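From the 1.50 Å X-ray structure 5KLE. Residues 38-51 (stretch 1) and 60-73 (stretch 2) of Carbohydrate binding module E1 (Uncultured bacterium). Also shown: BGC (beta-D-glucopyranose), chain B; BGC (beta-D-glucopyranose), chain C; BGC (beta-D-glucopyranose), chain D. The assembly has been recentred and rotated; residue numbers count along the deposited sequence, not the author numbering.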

# COMPACT_ATOMS: atom_id res chain seq x y z
N GLY A 38 12.33 9.63 -4.40
CA GLY A 38 11.13 10.24 -4.91
C GLY A 38 9.94 10.14 -3.98
O GLY A 38 10.07 9.99 -2.75
N THR A 39 8.75 10.17 -4.59
CA THR A 39 7.48 10.24 -3.87
C THR A 39 6.66 9.00 -4.16
O THR A 39 6.47 8.63 -5.33
N LEU A 40 6.18 8.35 -3.09
CA LEU A 40 5.37 7.13 -3.23
C LEU A 40 4.05 7.40 -3.95
O LEU A 40 3.40 8.43 -3.72
N GLN A 41 3.63 6.46 -4.80
CA GLN A 41 2.37 6.51 -5.53
C GLN A 41 1.68 5.14 -5.38
O GLN A 41 2.35 4.10 -5.48
N ILE A 42 0.36 5.14 -5.12
CA ILE A 42 -0.46 3.92 -5.00
C ILE A 42 -1.57 4.04 -6.04
O ILE A 42 -2.31 5.03 -6.03
N GLY A 43 -1.67 3.05 -6.94
CA GLY A 43 -2.61 3.12 -8.05
C GLY A 43 -3.47 1.88 -8.23
O GLY A 43 -2.99 0.75 -8.11
N SER A 44 -4.76 2.10 -8.57
CA SER A 44 -5.63 0.98 -8.90
C SER A 44 -6.70 1.46 -9.85
O SER A 44 -7.15 2.62 -9.76
N TRP A 45 -7.17 0.55 -10.71
CA TRP A 45 -8.17 0.85 -11.74
C TRP A 45 -9.35 -0.12 -11.65
O TRP A 45 -10.21 -0.16 -12.56
N THR A 46 -9.42 -0.94 -10.60
CA THR A 46 -10.50 -1.92 -10.47
C THR A 46 -11.84 -1.26 -10.10
O THR A 46 -12.90 -1.89 -10.25
N GLY A 47 -11.82 -0.03 -9.56
CA GLY A 47 -13.04 0.64 -9.14
C GLY A 47 -13.44 0.41 -7.70
O GLY A 47 -14.51 0.87 -7.27
N VAL A 48 -12.59 -0.27 -6.92
CA VAL A 48 -12.87 -0.63 -5.54
C VAL A 48 -12.13 0.36 -4.64
O VAL A 48 -10.92 0.48 -4.73
N ALA A 49 -12.85 1.09 -3.80
CA ALA A 49 -12.18 2.02 -2.90
C ALA A 49 -11.34 1.28 -1.86
O ALA A 49 -11.74 0.22 -1.36
N SER A 50 -10.18 1.86 -1.52
CA SER A 50 -9.30 1.25 -0.53
C SER A 50 -8.65 2.31 0.36
O SER A 50 -8.62 3.50 0.03
N SER A 51 -8.14 1.87 1.52
CA SER A 51 -7.41 2.77 2.41
C SER A 51 -6.23 2.04 3.05
O SER A 51 -6.25 0.81 3.18
N GLY A 60 -4.17 6.79 7.10
CA GLY A 60 -5.43 7.18 6.47
C GLY A 60 -5.33 7.57 5.01
O GLY A 60 -6.10 8.43 4.55
N ILE A 61 -4.39 6.99 4.26
CA ILE A 61 -4.30 7.19 2.82
C ILE A 61 -5.51 6.56 2.15
O ILE A 61 -5.88 5.44 2.50
N THR A 62 -6.10 7.22 1.16
CA THR A 62 -7.24 6.65 0.45
C THR A 62 -6.98 6.60 -1.05
O THR A 62 -6.25 7.44 -1.61
N ASN A 63 -7.62 5.64 -1.72
CA ASN A 63 -7.60 5.55 -3.18
C ASN A 63 -8.99 5.17 -3.67
O ASN A 63 -9.65 4.28 -3.09
N THR A 64 -9.46 5.84 -4.73
CA THR A 64 -10.81 5.62 -5.26
C THR A 64 -10.97 4.37 -6.11
O THR A 64 -12.12 3.99 -6.39
N GLY A 65 -9.88 3.72 -6.54
CA GLY A 65 -9.97 2.66 -7.52
C GLY A 65 -9.98 3.12 -8.95
O GLY A 65 -10.25 2.31 -9.84
N ASN A 66 -9.68 4.40 -9.23
CA ASN A 66 -9.73 4.92 -10.60
C ASN A 66 -8.51 5.78 -10.94
O ASN A 66 -8.61 6.70 -11.76
N GLY A 67 -7.36 5.51 -10.32
CA GLY A 67 -6.16 6.27 -10.63
C GLY A 67 -5.15 6.18 -9.49
O GLY A 67 -5.20 5.25 -8.69
N TRP A 68 -4.26 7.17 -9.43
CA TRP A 68 -3.15 7.17 -8.48
C TRP A 68 -3.41 8.09 -7.30
O TRP A 68 -3.92 9.21 -7.45
N THR A 69 -2.97 7.65 -6.13
CA THR A 69 -2.86 8.49 -4.94
C THR A 69 -1.39 8.79 -4.71
O THR A 69 -0.58 7.86 -4.57
N THR A 70 -1.04 10.07 -4.64
CA THR A 70 0.31 10.48 -4.26
C THR A 70 0.40 10.54 -2.74
O THR A 70 -0.49 11.11 -2.08
N VAL A 71 1.45 9.93 -2.16
CA VAL A 71 1.62 9.92 -0.70
C VAL A 71 2.88 10.72 -0.37
O VAL A 71 4.01 10.19 -0.40
N ALA A 72 2.72 12.00 -0.04
CA ALA A 72 3.86 12.79 0.40
C ALA A 72 4.35 12.32 1.76
O ALA A 72 3.61 11.72 2.55
N ASN A 73 5.63 12.52 2.01
CA ASN A 73 6.20 12.29 3.33
C ASN A 73 6.34 10.81 3.68
O ASN A 73 6.44 10.47 4.86

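Two antiparallel ladders set the side-chain directions. Ile42 pairs with Thr69 through Ile42 N to Thr69 O (2.9 Å) and Thr69 N to Ile42 O (2.7 Å); Ser50 pairs with Asn63 in the same manner. Leu40, Ile42, Ser44, Asn63, Thr69 and Val71 therefore share one face of their ladders, while Gln41, Trp68 and Thr70 take the other.

Apolar packing gathers around Ile42 (chi1 m, chi2 t), whose CD1 lies 4.1 Å from Val71 CG2 and 4.2 Å from Ile61 CG2. Beside it, Leu40 (t, p) brings CD2 to 4.0 Å from Val71 CB.

The aromatic contact joins Trp45 and Trp68, both m at chi1. Trp45 leaves its backbone pointing away from stretch 2, yet its end returns: CH2 reaches 3.6 Å from Trp68 CE2. Ring planes at 82° establish an edge-to-face pair, with the edge of Trp45 toward the face of Trp68. Gly43 leaves room here, since a CB would fall 2.7 Å from Trp68 CE3. Gly67 N covers one face of Trp45; glucose units of chains B and D cover the opposite face, Trp45 CG lying 3.8 Å from C1 of chain D. Trp68 NE1 donates to O4 of the chain C glucose (2.9 Å, 176°), an arrangement fitting a carbohydrate-binding module.

Among polar side chains, Thr70 OG1 (chi1 m) donates to Gln41 OE1 at 2.8 Å, while Gln41 NE2 reaches Thr39 O at 3.1 Å. Asn63 (chi1 t) ties down its own stretch: ND2 donates to Gly67 O and Thr69 OG1, each at 3.0 Å, and OD1 accepts from Gly65 N at 2.8 Å.

Water 4 bridges the stretches, donating to Asn63 OD1 and Val48 O (each 2.8 Å from its oxygen) and accepting from Ser50 OG (2.7 Å; chi1 p).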

# COMPACT_ATOMS: atom_id res chain seq x y z
CB THR A 39 6.69 11.49 -4.26
OG1 THR A 39 7.47 12.66 -3.96
CG2 THR A 39 5.38 11.55 -3.50
CB LEU A 40 5.08 6.55 -1.83
CG LEU A 40 4.18 5.32 -1.76
CD1 LEU A 40 4.98 4.11 -2.28
CD2 LEU A 40 3.70 5.05 -0.32
CB GLN A 41 2.65 6.75 -7.03
CG GLN A 41 3.71 7.82 -7.32
CD GLN A 41 3.24 9.25 -7.10
OE1 GLN A 41 2.04 9.55 -7.22
NE2 GLN A 41 4.19 10.15 -6.85
CB ILE A 42 -1.07 3.75 -3.59
CG1 ILE A 42 0.06 3.68 -2.55
CG2 ILE A 42 -2.00 2.51 -3.60
CD1 ILE A 42 -0.45 3.68 -1.10
CB SER A 44 -6.29 0.40 -7.65
OG SER A 44 -7.13 -0.71 -7.98
CB TRP A 45 -7.55 0.92 -13.15
CG TRP A 45 -6.66 2.12 -13.21
CD1 TRP A 45 -6.99 3.34 -13.69
CD2 TRP A 45 -5.31 2.22 -12.71
NE1 TRP A 45 -5.94 4.22 -13.52
CE2 TRP A 45 -4.90 3.55 -12.92
CE3 TRP A 45 -4.43 1.33 -12.11
CZ2 TRP A 45 -3.62 4.01 -12.55
CZ3 TRP A 45 -3.16 1.78 -11.73
CH2 TRP A 45 -2.79 3.11 -11.93
CB THR A 46 -10.14 -2.97 -9.39
OG1 THR A 46 -8.78 -3.42 -9.58
CG2 THR A 46 -11.09 -4.23 -9.46
CB VAL A 48 -12.40 -2.07 -5.31
CG1 VAL A 48 -12.52 -2.44 -3.84
CG2 VAL A 48 -13.21 -3.03 -6.14
CB ALA A 49 -13.23 2.85 -2.16
CB SER A 50 -8.21 0.39 -1.23
OG SER A 50 -7.42 1.17 -2.11
CB SER A 51 -8.30 3.41 3.47
OG SER A 51 -8.72 2.46 4.44
CB ILE A 61 -3.01 6.50 2.31
CG1 ILE A 61 -1.75 7.03 3.01
CG2 ILE A 61 -2.89 6.58 0.78
CD1 ILE A 61 -0.65 5.99 3.05
CB THR A 62 -8.54 7.44 0.70
OG1 THR A 62 -8.39 8.82 0.29
CG2 THR A 62 -8.90 7.39 2.17
CB ASN A 63 -6.56 4.50 -3.61
CG ASN A 63 -6.47 4.36 -5.14
OD1 ASN A 63 -7.21 3.59 -5.77
ND2 ASN A 63 -5.56 5.13 -5.75
CB THR A 64 -11.21 6.79 -6.18
OG1 THR A 64 -10.25 6.89 -7.26
CG2 THR A 64 -11.23 8.08 -5.40
CB ASN A 66 -11.02 5.72 -10.84
CG ASN A 66 -12.28 4.89 -10.55
OD1 ASN A 66 -13.03 5.17 -9.60
ND2 ASN A 66 -12.49 3.85 -11.34
CB TRP A 68 -1.91 7.75 -9.17
CG TRP A 68 -1.30 6.89 -10.26
CD1 TRP A 68 -1.46 7.05 -11.61
CD2 TRP A 68 -0.41 5.79 -10.08
NE1 TRP A 68 -0.72 6.11 -12.29
CE2 TRP A 68 -0.06 5.32 -11.37
CE3 TRP A 68 0.14 5.15 -8.96
CZ2 TRP A 68 0.80 4.24 -11.58
CZ3 TRP A 68 1.02 4.07 -9.16
CH2 TRP A 68 1.34 3.63 -10.46
CB THR A 69 -3.42 7.74 -3.73
OG1 THR A 69 -4.81 7.47 -3.96
CG2 THR A 69 -3.29 8.60 -2.49
CB THR A 70 0.62 11.85 -4.88
OG1 THR A 70 0.57 11.72 -6.30
CG2 THR A 70 1.99 12.34 -4.48
CB VAL A 71 1.71 8.49 -0.16
CG1 VAL A 71 1.82 8.51 1.38
CG2 VAL A 71 0.49 7.66 -0.59
CB ALA A 72 3.48 14.28 0.47
CB ASN A 73 5.44 13.04 4.43
CG ASN A 73 5.25 14.51 4.12
OD1 ASN A 73 6.16 15.19 3.61
ND2 ASN A 73 4.05 15.02 4.40
C2 BGC B . -0.89 3.43 -15.28
C3 BGC B . -1.67 2.38 -16.01
C4 BGC B . -3.13 2.81 -16.14
C5 BGC B . -3.21 4.12 -16.79
C6 BGC B . -4.59 4.72 -16.73
C1 BGC B . -1.07 4.77 -15.98
O2 BGC B . 0.47 3.05 -15.22
O3 BGC B . -1.56 1.17 -15.28
O4 BGC B . -3.79 1.96 -16.95
O5 BGC B . -2.40 5.07 -16.15
O6 BGC B . -4.51 6.07 -17.02
C2 BGC C . 1.46 8.91 -15.42
C3 BGC C . 0.26 7.97 -15.17
C4 BGC C . 0.56 6.54 -15.58
C5 BGC C . 1.90 6.12 -15.01
C6 BGC C . 2.51 4.81 -15.52
C1 BGC C . 2.71 8.32 -14.81
O2 BGC C . 1.28 10.13 -14.78
O3 BGC C . -0.85 8.46 -15.90
O4 BGC C . -0.50 5.72 -15.13
O5 BGC C . 2.88 7.06 -15.30
O6 BGC C . 3.75 4.57 -15.02
C2 BGC D . -5.88 1.09 -17.42
C3 BGC D . -6.89 0.02 -16.90
C4 BGC D . -6.16 -1.19 -16.46
C5 BGC D . -4.99 -0.88 -15.51
C6 BGC D . -4.31 -2.19 -15.24
C1 BGC D . -4.80 1.27 -16.39
O2 BGC D . -6.36 2.36 -17.73
O3 BGC D . -7.58 -0.49 -18.00
O4 BGC D . -7.00 -2.17 -15.91
O5 BGC D . -4.18 0.05 -16.16
O6 BGC D . -2.97 -1.94 -14.81
O HOH W 1 6.71 9.80 -0.52
O HOH W 2 -7.34 7.22 -14.32
O HOH W 3 -14.91 3.58 -5.87
O HOH W 4 -8.26 1.30 -4.62